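DNA mismatch repair protein MutS (Thermus aquaticus, PDB 1EWQ) is involved in DNA mismatch repair, binds mismatched DNA and ATP, and has a weak ATPase activity. Local coordinates at residues Asp192-Arg195 with Lys196-Val200; Tyr167-Leu170 with Phe171-Arg174; Ala223-Ala226 with Tyr227-Thr231; Leu660-Glu663 with Val664-Thr668; Asp25-Pro28 with Asp29-Leu32. All coordinates share one frame; numbering follows the deposited sequence.

Contact 1. Residues Asp192-Arg195 with Lys196-Val200; sequences DEFR and KRFPV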
loop_
_atom_site.group_PDB
_atom_site.type_symbol
_atom_site.label_atom_id
_atom_site.label_comp_id
_atom_site.label_asym_id
_atom_site.label_seq_id
_atom_site.Cartn_x
_atom_site.Cartn_y
_atom_site.Cartn_z
ATOM N N ASP C 192 21.830 11.549 2.390
ATOM C CA ASP C 192 21.436 10.492 1.469
ATOM C C ASP C 192 21.561 9.128 2.132
ATOM O O ASP C 192 20.658 8.298 2.027
ATOM C CB ASP C 192 22.294 10.542 0.203
ATOM C CG ASP C 192 21.862 11.646 -0.743
ATOM O OD1 ASP C 192 20.727 11.569 -1.272
ATOM O OD2 ASP C 192 22.651 12.593 -0.950
ATOM N N GLU C 193 22.681 8.899 2.813
ATOM C CA GLU C 193 22.899 7.631 3.501
ATOM C C GLU C 193 21.781 7.432 4.511
ATOM O O GLU C 193 21.204 6.352 4.607
ATOM C CB GLU C 193 24.236 7.625 4.241
ATOM C CG GLU C 193 24.603 6.258 4.812
ATOM C CD GLU C 193 25.826 6.291 5.714
ATOM O OE1 GLU C 193 26.511 5.251 5.822
ATOM O OE2 GLU C 193 26.097 7.347 6.329
ATOM N N PHE C 194 21.478 8.492 5.257
ATOM C CA PHE C 194 20.433 8.441 6.270
ATOM C C PHE C 194 19.064 8.171 5.664
ATOM O O PHE C 194 18.335 7.299 6.132
ATOM C CB PHE C 194 20.368 9.751 7.051
ATOM C CG PHE C 194 19.437 9.697 8.224
ATOM C CD1 PHE C 194 19.891 9.284 9.467
ATOM C CD2 PHE C 194 18.087 9.993 8.070
ATOM C CE1 PHE C 194 19.015 9.162 10.543
ATOM C CE2 PHE C 194 17.201 9.873 9.138
ATOM C CZ PHE C 194 17.665 9.457 10.377
ATOM N N ARG C 195 18.714 8.932 4.633
ATOM C CA ARG C 195 17.419 8.773 3.982
ATOM C C ARG C 195 17.196 7.365 3.456
ATOM O O ARG C 195 16.092 6.828 3.547
ATOM C CB ARG C 195 17.261 9.771 2.826
ATOM C CG ARG C 195 16.784 11.159 3.234
ATOM C CD ARG C 195 15.980 11.792 2.096
ATOM N NE ARG C 195 15.303 13.025 2.498
ATOM C CZ ARG C 195 15.848 14.238 2.441
ATOM N NH1 ARG C 195 17.089 14.396 1.993
ATOM N NH2 ARG C 195 15.156 15.298 2.839
ATOM N N LYS C 196 18.242 6.765 2.899
ATOM C CA LYS C 196 18.119 5.418 2.359
ATOM C C LYS C 196 17.882 4.391 3.454
ATOM O O LYS C 196 17.016 3.527 3.327
ATOM C CB LYS C 196 19.365 5.042 1.554
ATOM C CG LYS C 196 19.105 4.939 0.055
ATOM C CD LYS C 196 18.552 6.249 -0.512
ATOM C CE LYS C 196 18.064 6.090 -1.951
ATOM N NZ LYS C 196 19.148 5.675 -2.895
ATOM N N ARG C 197 18.637 4.499 4.541
ATOM C CA ARG C 197 18.502 3.553 5.633
ATOM C C ARG C 197 17.284 3.827 6.509
ATOM O O ARG C 197 16.652 2.896 6.999
ATOM C CB ARG C 197 19.783 3.544 6.469
ATOM C CG ARG C 197 19.765 2.535 7.593
ATOM C CD ARG C 197 21.164 2.226 8.093
ATOM N NE ARG C 197 21.119 1.476 9.342
ATOM C CZ ARG C 197 22.189 1.054 10.001
ATOM N NH1 ARG C 197 23.400 1.301 9.521
ATOM N NH2 ARG C 197 22.050 0.409 11.153
ATOM N N PHE C 198 16.942 5.099 6.694
ATOM C CA PHE C 198 15.791 5.448 7.515
ATOM C C PHE C 198 14.767 6.268 6.746
ATOM O O PHE C 198 14.881 7.486 6.635
ATOM C CB PHE C 198 16.236 6.213 8.765
ATOM C CG PHE C 198 17.152 5.426 9.653
ATOM C CD1 PHE C 198 18.533 5.493 9.491
ATOM C CD2 PHE C 198 16.633 4.577 10.626
ATOM C CE1 PHE C 198 19.388 4.720 10.287
ATOM C CE2 PHE C 198 17.477 3.800 11.425
ATOM C CZ PHE C 198 18.857 3.873 11.253
ATOM N N PRO C 199 13.732 5.601 6.218
ATOM C CA PRO C 199 12.664 6.250 5.449
ATOM C C PRO C 199 11.732 7.139 6.283
ATOM O O PRO C 199 10.762 7.686 5.762
ATOM C CB PRO C 199 11.932 5.066 4.839
ATOM C CG PRO C 199 12.027 4.046 5.932
ATOM C CD PRO C 199 13.481 4.154 6.338
ATOM N N VAL C 200 12.034 7.289 7.567
ATOM C CA VAL C 200 11.213 8.095 8.467
ATOM C C VAL C 200 11.143 9.573 8.077
ATOM O O VAL C 200 12.036 10.086 7.410
ATOM C CB VAL C 200 11.744 8.012 9.914
ATOM C CG1 VAL C 200 10.724 8.575 10.873
ATOM C CG2 VAL C 200 12.061 6.572 10.268
#

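Contact 2. Residues Tyr167-Leu170 with Phe171-Arg174; sequences YDEL and FRHR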
loop_
_atom_site.group_PDB
_atom_site.type_symbol
_atom_site.label_atom_id
_atom_site.label_comp_id
_atom_site.label_asym_id
_atom_site.label_seq_id
_atom_site.Cartn_x
_atom_site.Cartn_y
_atom_site.Cartn_z
ATOM N N TYR C 167 23.376 4.759 14.280
ATOM C CA TYR C 167 22.332 4.143 13.479
ATOM C C TYR C 167 21.672 2.964 14.181
ATOM O O TYR C 167 20.447 2.852 14.159
ATOM C CB TYR C 167 22.875 3.715 12.111
ATOM C CG TYR C 167 23.179 4.884 11.183
ATOM C CD1 TYR C 167 22.856 6.196 11.547
ATOM C CD2 TYR C 167 23.792 4.678 9.950
ATOM C CE1 TYR C 167 23.143 7.281 10.701
ATOM C CE2 TYR C 167 24.081 5.747 9.100
ATOM C CZ TYR C 167 23.755 7.044 9.483
ATOM O OH TYR C 167 24.064 8.098 8.650
ATOM N N ASP C 168 22.460 2.096 14.814
ATOM C CA ASP C 168 21.866 0.960 15.514
ATOM C C ASP C 168 20.983 1.397 16.672
ATOM O O ASP C 168 19.921 0.825 16.891
ATOM C CB ASP C 168 22.932 0.003 16.050
ATOM C CG ASP C 168 23.504 -0.893 14.979
ATOM O OD1 ASP C 168 22.795 -1.183 13.996
ATOM O OD2 ASP C 168 24.660 -1.324 15.135
ATOM N N GLU C 169 21.428 2.402 17.421
ATOM C CA GLU C 169 20.645 2.886 18.550
ATOM C C GLU C 169 19.338 3.456 18.046
ATOM O O GLU C 169 18.295 3.283 18.665
ATOM C CB GLU C 169 21.386 3.979 19.329
ATOM C CG GLU C 169 22.075 3.504 20.582
ATOM C CD GLU C 169 21.176 2.681 21.495
ATOM O OE1 GLU C 169 20.220 3.216 22.085
ATOM O OE2 GLU C 169 21.438 1.478 21.617
ATOM N N LEU C 170 19.411 4.142 16.915
ATOM C CA LEU C 170 18.233 4.755 16.317
ATOM C C LEU C 170 17.261 3.667 15.857
ATOM O O LEU C 170 16.070 3.720 16.159
ATOM C CB LEU C 170 18.653 5.645 15.133
ATOM C CG LEU C 170 17.653 6.597 14.448
ATOM C CD1 LEU C 170 16.512 5.801 13.868
ATOM C CD2 LEU C 170 17.131 7.612 15.435
ATOM N N PHE C 171 17.774 2.663 15.152
ATOM C CA PHE C 171 16.918 1.592 14.657
ATOM C C PHE C 171 16.163 0.813 15.739
ATOM O O PHE C 171 14.969 0.557 15.597
ATOM C CB PHE C 171 17.716 0.600 13.829
ATOM C CG PHE C 171 16.868 -0.442 13.192
ATOM C CD1 PHE C 171 16.243 -0.190 11.978
ATOM C CD2 PHE C 171 16.641 -1.656 13.827
ATOM C CE1 PHE C 171 15.403 -1.130 11.407
ATOM C CE2 PHE C 171 15.795 -2.607 13.259
ATOM C CZ PHE C 171 15.178 -2.344 12.052
ATOM N N ARG C 172 16.847 0.420 16.809
ATOM C CA ARG C 172 16.164 -0.330 17.857
ATOM C C ARG C 172 14.993 0.458 18.464
ATOM O O ARG C 172 14.114 -0.127 19.081
ATOM C CB ARG C 172 17.150 -0.779 18.961
ATOM C CG ARG C 172 18.269 0.204 19.263
ATOM C CD ARG C 172 19.019 -0.030 20.593
ATOM N NE ARG C 172 19.146 -1.427 21.024
ATOM C CZ ARG C 172 20.142 -1.879 21.790
ATOM N NH1 ARG C 172 21.100 -1.044 22.188
ATOM N NH2 ARG C 172 20.178 -3.150 22.186
ATOM N N HIS C 173 14.973 1.777 18.288
ATOM C CA HIS C 173 13.880 2.583 18.833
ATOM C C HIS C 173 12.777 2.848 17.826
ATOM O O HIS C 173 11.685 3.256 18.203
ATOM C CB HIS C 173 14.398 3.919 19.363
ATOM C CG HIS C 173 15.218 3.797 20.609
ATOM N ND1 HIS C 173 14.661 3.794 21.871
ATOM C CD2 HIS C 173 16.548 3.633 20.785
ATOM C CE1 HIS C 173 15.616 3.634 22.769
ATOM N NE2 HIS C 173 16.771 3.533 22.136
ATOM N N ARG C 174 13.063 2.610 16.549
ATOM C CA ARG C 174 12.096 2.834 15.491
ATOM C C ARG C 174 11.312 4.131 15.708
ATOM O O ARG C 174 10.090 4.117 15.896
ATOM C CB ARG C 174 11.146 1.629 15.387
ATOM C CG ARG C 174 11.814 0.349 14.825
ATOM C CD ARG C 174 12.310 0.536 13.369
ATOM N NE ARG C 174 13.224 1.670 13.258
ATOM C CZ ARG C 174 13.592 2.260 12.122
ATOM N NH1 ARG C 174 13.137 1.829 10.945
ATOM N NH2 ARG C 174 14.398 3.312 12.166
#

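Contact 3. Residues Ala223-Ala226 with Tyr227-Thr231; sequences ALLA and YAQRT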
loop_
_atom_site.group_PDB
_atom_site.type_symbol
_atom_site.label_atom_id
_atom_site.label_comp_id
_atom_site.label_asym_id
_atom_site.label_seq_id
_atom_site.Cartn_x
_atom_site.Cartn_y
_atom_site.Cartn_z
ATOM N N ALA C 223 16.733 20.398 20.573
ATOM C CA ALA C 223 15.910 20.224 19.387
ATOM C C ALA C 223 14.574 19.575 19.738
ATOM O O ALA C 223 13.520 20.041 19.302
ATOM C CB ALA C 223 16.645 19.378 18.359
ATOM N N LEU C 224 14.618 18.509 20.533
ATOM C CA LEU C 224 13.394 17.809 20.920
ATOM C C LEU C 224 12.430 18.734 21.657
ATOM O O LEU C 224 11.239 18.777 21.343
ATOM C CB LEU C 224 13.726 16.600 21.803
ATOM C CG LEU C 224 14.438 15.408 21.148
ATOM C CD1 LEU C 224 14.816 14.398 22.223
ATOM C CD2 LEU C 224 13.530 14.750 20.104
ATOM N N LEU C 225 12.959 19.485 22.622
ATOM C CA LEU C 225 12.153 20.406 23.411
ATOM C C LEU C 225 11.588 21.575 22.607
ATOM O O LEU C 225 10.434 21.964 22.800
ATOM C CB LEU C 225 12.962 20.928 24.605
ATOM C CG LEU C 225 13.239 19.893 25.705
ATOM C CD1 LEU C 225 14.199 20.468 26.733
ATOM C CD2 LEU C 225 11.925 19.478 26.365
ATOM N N ALA C 226 12.384 22.133 21.703
ATOM C CA ALA C 226 11.914 23.256 20.903
ATOM C C ALA C 226 10.823 22.783 19.956
ATOM O O ALA C 226 9.792 23.439 19.801
ATOM C CB ALA C 226 13.067 23.864 20.111
ATOM N N TYR C 227 11.046 21.633 19.330
ATOM C CA TYR C 227 10.079 21.084 18.388
ATOM C C TYR C 227 8.762 20.660 19.056
ATOM O O TYR C 227 7.690 21.076 18.632
ATOM C CB TYR C 227 10.697 19.895 17.646
ATOM C CG TYR C 227 9.945 19.487 16.401
ATOM C CD1 TYR C 227 9.999 20.265 15.243
ATOM C CD2 TYR C 227 9.156 18.334 16.385
ATOM C CE1 TYR C 227 9.289 19.911 14.104
ATOM C CE2 TYR C 227 8.436 17.966 15.245
ATOM C CZ TYR C 227 8.509 18.763 14.111
ATOM O OH TYR C 227 7.791 18.419 12.989
ATOM N N ALA C 228 8.843 19.844 20.102
ATOM C CA ALA C 228 7.643 19.359 20.785
ATOM C C ALA C 228 6.835 20.435 21.509
ATOM O O ALA C 228 5.613 20.352 21.562
ATOM C CB ALA C 228 8.011 18.242 21.758
ATOM N N GLN C 229 7.501 21.436 22.075
ATOM C CA GLN C 229 6.782 22.495 22.775
ATOM C C GLN C 229 5.970 23.287 21.760
ATOM O O GLN C 229 4.884 23.778 22.053
ATOM C CB GLN C 229 7.770 23.386 23.541
ATOM C CG GLN C 229 8.541 22.566 24.582
ATOM C CD GLN C 229 9.486 23.369 25.468
ATOM O OE1 GLN C 229 10.260 24.209 24.996
ATOM N NE2 GLN C 229 9.443 23.081 26.769
ATOM N N ARG C 230 6.497 23.377 20.549
ATOM C CA ARG C 230 5.819 24.073 19.471
ATOM C C ARG C 230 4.570 23.281 19.091
ATOM O O ARG C 230 3.464 23.819 19.089
ATOM C CB ARG C 230 6.753 24.177 18.266
ATOM C CG ARG C 230 6.325 25.144 17.170
ATOM C CD ARG C 230 7.345 25.105 16.031
ATOM N NE ARG C 230 8.701 25.028 16.575
ATOM C CZ ARG C 230 9.815 24.848 15.865
ATOM N NH1 ARG C 230 9.772 24.727 14.540
ATOM N NH2 ARG C 230 10.979 24.768 16.498
ATOM N N THR C 231 4.745 21.996 18.786
ATOM C CA THR C 231 3.619 21.155 18.390
ATOM C C THR C 231 2.577 21.052 19.493
ATOM O O THR C 231 1.380 21.205 19.245
ATOM C CB THR C 231 4.068 19.714 17.998
ATOM O OG1 THR C 231 4.577 19.027 19.150
ATOM C CG2 THR C 231 5.146 19.758 16.928
#

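Contact 4. Residues Leu660-Glu663 with Val664-Thr668; sequences LLDE and VGRGT. With SO4 (sulfate ion), chain I.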
loop_
_atom_site.group_PDB
_atom_site.type_symbol
_atom_site.label_atom_id
_atom_site.label_comp_id
_atom_site.label_asym_id
_atom_site.label_seq_id
_atom_site.Cartn_x
_atom_site.Cartn_y
_atom_site.Cartn_z
ATOM N N LEU C 660 26.720 -15.384 14.800
ATOM C CA LEU C 660 26.035 -16.348 13.939
ATOM C C LEU C 660 26.396 -16.115 12.478
ATOM O O LEU C 660 25.959 -15.136 11.884
ATOM C CB LEU C 660 24.513 -16.233 14.108
ATOM C CG LEU C 660 23.891 -16.408 15.505
ATOM C CD1 LEU C 660 22.355 -16.358 15.381
ATOM C CD2 LEU C 660 24.312 -17.724 16.113
ATOM N N LEU C 661 27.202 -17.005 11.903
ATOM C CA LEU C 661 27.606 -16.858 10.509
ATOM C C LEU C 661 26.942 -17.911 9.641
ATOM O O LEU C 661 26.931 -19.098 9.962
ATOM C CB LEU C 661 29.125 -16.937 10.366
ATOM C CG LEU C 661 29.961 -15.975 11.223
ATOM C CD1 LEU C 661 31.433 -16.118 10.831
ATOM C CD2 LEU C 661 29.483 -14.536 11.039
ATOM N N ASP C 662 26.396 -17.446 8.525
ATOM C CA ASP C 662 25.670 -18.283 7.580
ATOM C C ASP C 662 26.362 -18.260 6.219
ATOM O O ASP C 662 26.169 -17.336 5.430
ATOM C CB ASP C 662 24.235 -17.743 7.481
ATOM C CG ASP C 662 23.360 -18.515 6.508
ATOM O OD1 ASP C 662 22.774 -17.867 5.600
ATOM O OD2 ASP C 662 23.239 -19.748 6.659
ATOM N N GLU C 663 27.188 -19.274 5.969
ATOM C CA GLU C 663 27.902 -19.428 4.703
ATOM C C GLU C 663 28.823 -18.264 4.302
ATOM O O GLU C 663 28.872 -17.852 3.136
ATOM C CB GLU C 663 26.894 -19.731 3.582
ATOM C CG GLU C 663 25.869 -20.817 3.960
ATOM C CD GLU C 663 24.981 -21.256 2.799
ATOM O OE1 GLU C 663 24.527 -20.391 2.027
ATOM O OE2 GLU C 663 24.722 -22.470 2.666
ATOM N N VAL C 664 29.559 -17.734 5.271
ATOM C CA VAL C 664 30.501 -16.656 4.997
ATOM C C VAL C 664 31.606 -17.231 4.101
ATOM O O VAL C 664 32.185 -18.280 4.413
ATOM C CB VAL C 664 31.088 -16.097 6.326
ATOM C CG1 VAL C 664 32.359 -15.295 6.073
ATOM C CG2 VAL C 664 30.052 -15.209 6.992
ATOM N N GLY C 665 31.871 -16.560 2.982
ATOM C CA GLY C 665 32.889 -17.021 2.043
ATOM C C GLY C 665 32.349 -17.179 0.629
ATOM O O GLY C 665 33.103 -17.217 -0.343
ATOM N N ARG C 666 31.029 -17.291 0.527
ATOM C CA ARG C 666 30.322 -17.427 -0.750
ATOM C C ARG C 666 30.519 -16.148 -1.573
ATOM O O ARG C 666 30.888 -15.105 -1.043
ATOM C CB ARG C 666 28.818 -17.570 -0.492
ATOM C CG ARG C 666 28.337 -16.398 0.373
ATOM C CD ARG C 666 26.857 -16.044 0.285
ATOM N NE ARG C 666 25.983 -17.065 0.835
ATOM C CZ ARG C 666 24.808 -16.808 1.406
ATOM N NH1 ARG C 666 24.375 -15.560 1.514
ATOM N NH2 ARG C 666 24.053 -17.804 1.843
ATOM N N GLY C 667 30.250 -16.236 -2.868
ATOM C CA GLY C 667 30.352 -15.069 -3.717
ATOM C C GLY C 667 31.654 -14.812 -4.447
ATOM O O GLY C 667 31.756 -13.807 -5.144
ATOM N N THR C 668 32.645 -15.685 -4.293
ATOM C CA THR C 668 33.916 -15.492 -4.984
ATOM C C THR C 668 34.453 -16.803 -5.562
ATOM O O THR C 668 33.699 -17.755 -5.765
ATOM C CB THR C 668 34.971 -14.868 -4.039
ATOM O OG1 THR C 668 36.160 -14.552 -4.782
ATOM C CG2 THR C 668 35.304 -15.816 -2.902
HETATM S S SO4 I . 37.242 -13.373 -8.071
HETATM O O1 SO4 I . 36.066 -12.738 -7.443
HETATM O O2 SO4 I . 38.073 -12.334 -8.701
HETATM O O3 SO4 I . 38.025 -14.077 -7.031
HETATM O O4 SO4 I . 36.817 -14.345 -9.098
HETATM O O HOH W 1 21.759 -17.227 2.912
#

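Contact 5. Residues Asp25-Pro28 with Asp29-Leu32; sequences DQYP and DYLL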
loop_
_atom_site.group_PDB
_atom_site.type_symbol
_atom_site.label_atom_id
_atom_site.label_comp_id
_atom_site.label_asym_id
_atom_site.label_seq_id
_atom_site.Cartn_x
_atom_site.Cartn_y
_atom_site.Cartn_z
ATOM N N ASP C 25 1.228 31.074 6.054
ATOM C CA ASP C 25 2.633 31.351 5.766
ATOM C C ASP C 25 3.555 31.149 6.964
ATOM O O ASP C 25 4.752 30.943 6.799
ATOM C CB ASP C 25 2.788 32.773 5.220
ATOM C CG ASP C 25 2.152 32.943 3.851
ATOM O OD1 ASP C 25 2.492 32.165 2.933
ATOM O OD2 ASP C 25 1.313 33.855 3.689
ATOM N N GLN C 26 2.992 31.211 8.165
ATOM C CA GLN C 26 3.773 31.007 9.376
ATOM C C GLN C 26 4.219 29.554 9.534
ATOM O O GLN C 26 5.167 29.279 10.261
ATOM C CB GLN C 26 2.960 31.422 10.605
ATOM C CG GLN C 26 2.843 32.917 10.786
ATOM C CD GLN C 26 1.920 33.292 11.926
ATOM O OE1 GLN C 26 1.969 32.696 13.003
ATOM N NE2 GLN C 26 1.080 34.298 11.701
ATOM N N TYR C 27 3.533 28.628 8.865
ATOM C CA TYR C 27 3.888 27.210 8.949
ATOM C C TYR C 27 3.978 26.562 7.564
ATOM O O TYR C 27 3.202 25.671 7.224
ATOM C CB TYR C 27 2.874 26.459 9.812
ATOM C CG TYR C 27 2.731 27.029 11.203
ATOM C CD1 TYR C 27 1.846 28.074 11.463
ATOM C CD2 TYR C 27 3.497 26.536 12.260
ATOM C CE1 TYR C 27 1.726 28.610 12.739
ATOM C CE2 TYR C 27 3.387 27.064 13.536
ATOM C CZ TYR C 27 2.500 28.100 13.770
ATOM O OH TYR C 27 2.385 28.622 15.038
ATOM N N PRO C 28 4.952 27.003 6.758
ATOM C CA PRO C 28 5.264 26.569 5.392
ATOM C C PRO C 28 5.277 25.067 5.118
ATOM O O PRO C 28 4.918 24.633 4.025
ATOM C CB PRO C 28 6.634 27.194 5.148
ATOM C CG PRO C 28 6.547 28.463 5.919
ATOM C CD PRO C 28 5.927 28.013 7.209
ATOM N N ASP C 29 5.696 24.272 6.096
ATOM C CA ASP C 29 5.769 22.830 5.891
ATOM C C ASP C 29 4.632 22.040 6.522
ATOM O O ASP C 29 4.739 20.827 6.710
ATOM C CB ASP C 29 7.106 22.305 6.403
ATOM C CG ASP C 29 8.287 23.032 5.783
ATOM O OD1 ASP C 29 8.390 23.052 4.532
ATOM O OD2 ASP C 29 9.110 23.584 6.553
ATOM N N TYR C 30 3.545 22.731 6.842
ATOM C CA TYR C 30 2.384 22.081 7.438
ATOM C C TYR C 30 1.158 22.372 6.596
ATOM O O TYR C 30 1.109 23.385 5.894
ATOM C CB TYR C 30 2.116 22.610 8.852
ATOM C CG TYR C 30 3.217 22.357 9.851
ATOM C CD1 TYR C 30 4.444 23.013 9.752
ATOM C CD2 TYR C 30 3.033 21.458 10.897
ATOM C CE1 TYR C 30 5.457 22.774 10.670
ATOM C CE2 TYR C 30 4.040 21.213 11.816
ATOM C CZ TYR C 30 5.245 21.873 11.696
ATOM O OH TYR C 30 6.243 21.622 12.597
ATOM N N LEU C 31 0.177 21.478 6.647
ATOM C CA LEU C 31 -1.064 21.709 5.931
ATOM C C LEU C 31 -1.925 22.356 6.997
ATOM O O LEU C 31 -2.243 21.732 8.012
ATOM C CB LEU C 31 -1.707 20.407 5.456
ATOM C CG LEU C 31 -3.017 20.633 4.693
ATOM C CD1 LEU C 31 -2.764 21.572 3.520
ATOM C CD2 LEU C 31 -3.578 19.313 4.203
ATOM N N LEU C 32 -2.280 23.616 6.774
ATOM C CA LEU C 32 -3.079 24.361 7.733
ATOM C C LEU C 32 -4.577 24.113 7.601
ATOM O O LEU C 32 -5.150 24.243 6.516
ATOM C CB LEU C 32 -2.777 25.855 7.591
ATOM C CG LEU C 32 -3.294 26.772 8.702
ATOM C CD1 LEU C 32 -2.279 27.865 8.957
ATOM C CD2 LEU C 32 -4.644 27.345 8.325
#

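Contact 1. Residues Asp192-Arg195 with Lys196-Val200
The last turn of helix 188-197 is tied by three i to i+4 backbone bonds, Lys196 N to Asp192 O, Arg197 N to Glu193 O and Phe198 N to Phe194 O, and the third is short (2.7 Å) and runs nearly along the C=O axis of Phe194. Phe198 is the first residue to leave helical angles, so this bond closes the helix at its C-terminal end. The same two residues carry the side-chain contact. With chi1 at -172°, the ring of Phe194 swings beside its own carbonyl carbon and comes to lie next to Phe198, whose CB sits over one face, 3.8 Å from Phe194 CE2. This is a CH-pi contact, with CB 4.1 Å from the Phe194 ring centroid. The two rings are near parallel, planes 28° apart, but slid so far that they barely overlap; Phe198 CD1 reaches the rim of that face, 3.8 Å from Phe194 CE1. Arg197 leads away, its NE in a salt bridge with Glu254, and Glu193 OE2 forms another with Lys163. In the domain II fold, Phe194 packs on Val178 and Leu180 of strand 177-180 and on Leu202 of strand 201-203, while Phe198 rests on Leu170 and Phe171 of helix 163-173.

Contact 2. Residues Tyr167-Leu170 with Phe171-Arg174
Phe171 begins the last turn of helix 163-173, its N bonded to Tyr167 O at 2.9 Å, and Arg174 CD lies over the rim of one face of its ring. Arg172 follows, its N bonded to Asp168 O. Its side chain turns back along the helix to Glu169: NH1 donates to Glu169 OE2 at 2.6 Å, a salt bridge with the oxygen only 1° out of the guanidinium plane. OE2 is met nearly along its C-O axis and the carboxylate is turned 69° from that plane, consistent with a bridge through a single oxygen. Arg172 NH2 is hydrogen-bonded to Met250 O. Shortening Arg172 to an alanine is likely to leave Glu169 OE2 without its cationic mate and Met250 O without this donor. His173 is next; its NE2 makes a weak, 3.5 Å bond to Glu169 OE1, which Tyr244 OH also binds. His173 N is hydrogen-bonded to Leu170 O at 3.1 Å. Arg174, with positive phi (41°), ends helix 163-173; bends at chi2 and chi3 fold its guanidinium over Phe171, with Phe171 CD1 3.6 Å above the centre of the Arg174 guanidinium, while Leu170 CD1 lies at the edge, 3.7 Å from Arg174 NH2. The chemistry implies a buried carboxylate whose two oxygens have separate partners, and whose charge is likely to be stabilised by the adjacent guanidinium.

Contact 3. Residues Ala223-Ala226 with Tyr227-Thr231
Helix 215-232 packs against the domain II sheet, and its consecutive turns meet here through i to i+4 contacts. Tyr227 N bonds to Ala223 O at 2.9 Å, and Ala228 N to Leu224 O at the same length, with N-H...O angles of 163° and 167°. The bond from Arg230 N to Ala226 O, at 3.4 Å, is weak. Side chains add mostly methyl and methylene contacts to these carbonyls. Ala228 CB comes within 3.3 Å of Leu224 O, and Tyr227 CB equally close to Ala223 O. Tyr227 itself leads off the helix: its CG stands opposite the backbone N (chi1 -164°), which carries the ring away from the preceding turn. In the fold, one side of the helix faces strands: Leu224 touches Leu134, Ala136, Ala146 and Leu148, Ala223 and Tyr227 reach Leu179, and Tyr227 OH makes weak hydrogen bonds with Glu177 and Ser203. In exposed Arg230 a bend at chi3 brings the guanidinium obliquely back toward Ala226 O, with NH2 3.8 Å from that oxygen, and the side chain also packs on Pro206. Thr231 OG1 donates to Ala228 O at 2.9 Å, anchoring its hydroxyl to the carbonyl three residues back, while its backbone pairs with Leu115.

Contact 4. Residues Leu660-Glu663 with Val664-Thr668
Glu663 OE1 and Arg666 NH2 meet at 2.6 Å in a salt bridge within the loop after strand 657-662. The oxygen uses its anti lone pair and lies 4° out of the guanidinium plane, with the carboxylate turned 80° from it. A water at the same edge accepts from Arg666 NH2 and donates to Asp662 OD1 at 2.9 Å, bridging the second acid; the direct Asp662 OD1 to Arg666 NH2 pair is long, 4.0 Å, and out of plane, so it acts through charge alone. Arg666 CG sits between its backbone N and carbonyl carbon (chi1 54°), a crowded position that folds the chain back over Glu663 O, 3.2 Å from CG. A weak bond also links Arg666 N back to Glu663 O. A methionine in place of Arg666 would probably leave Glu663 OE1 without its mate and the bridging water without its donor. Further out, Glu642 holds Arg666 NH1, Gly627 N holds Asp662 OD1, and Glu663 touches Asn585 of the predicted ATP site, where strand-end acids are consistent with a Walker B segment. Val664 CG2 packs on Leu661 CB at 3.9 Å. Thr668 weakly binds a sulfate shared with the second subunit. Strand 657-662 runs between strands 621-625 and 690-694, and Val664 rests on Met643 and Val646 of helix 638-652.

Contact 5. Residues Asp25-Pro28 with Asp29-Leu32
The ring edge of Tyr27 points at the face of the Tyr30 ring in a T-shaped pair, the centroids 5.9 Å apart and the planes at 83°. Near the Tyr27 ring plane, at its edge, lies Tyr30 CD1, which is 3.8 Å from Tyr27 CB; that methylene carbon meets the Tyr30 ring obliquely. Both side chains hold CG opposite the carbonyl carbon, with chi1 of -57° and -62°, and the two rings lie on the same side of the turn. Tyr27 CB and Tyr30 CB are 4.0 Å apart. The backbone between them is a type I beta turn, Tyr27-Pro28-Asp29-Tyr30, closed by the hydrogen bond from Tyr30 N to Tyr27 O at 3.0 Å. It carries the chain from helix 15-26 into strand 31-36 of domain I. Pro28 and Asp29, both exposed, occupy the two corner positions. Arg91 NH1 binds Asp29 O, and Arg91 also touches the Tyr30 side chain. Strand 110-116 contributes Leu115, touching both tyrosines, and Val112, touching Tyr27, while Tyr30 extends to Ala93 of strand 92-97.

Contact 2 is the buried one among the domain II helices, contacts 1 and 3 are partly buried, and contact 5 lies at the surface of domain I; contact 4 is buried in the ATPase domain, 26 to 51 Å centre to centre from the rest. The helices of contacts 1 and 2 touch in domain II, where Arg197 NH2 pairs weakly with Asp168 OD1. Contacts 3 and 5 touch by packing of Tyr227 OH against Tyr30 OH. Contacts 1 and 5 rely on aromatic pairs, slid in one and T-shaped in the other. Contacts 2 and 4 each include a Glu-Arg salt bridge, whereas contact 3 is mainly backbone bonding.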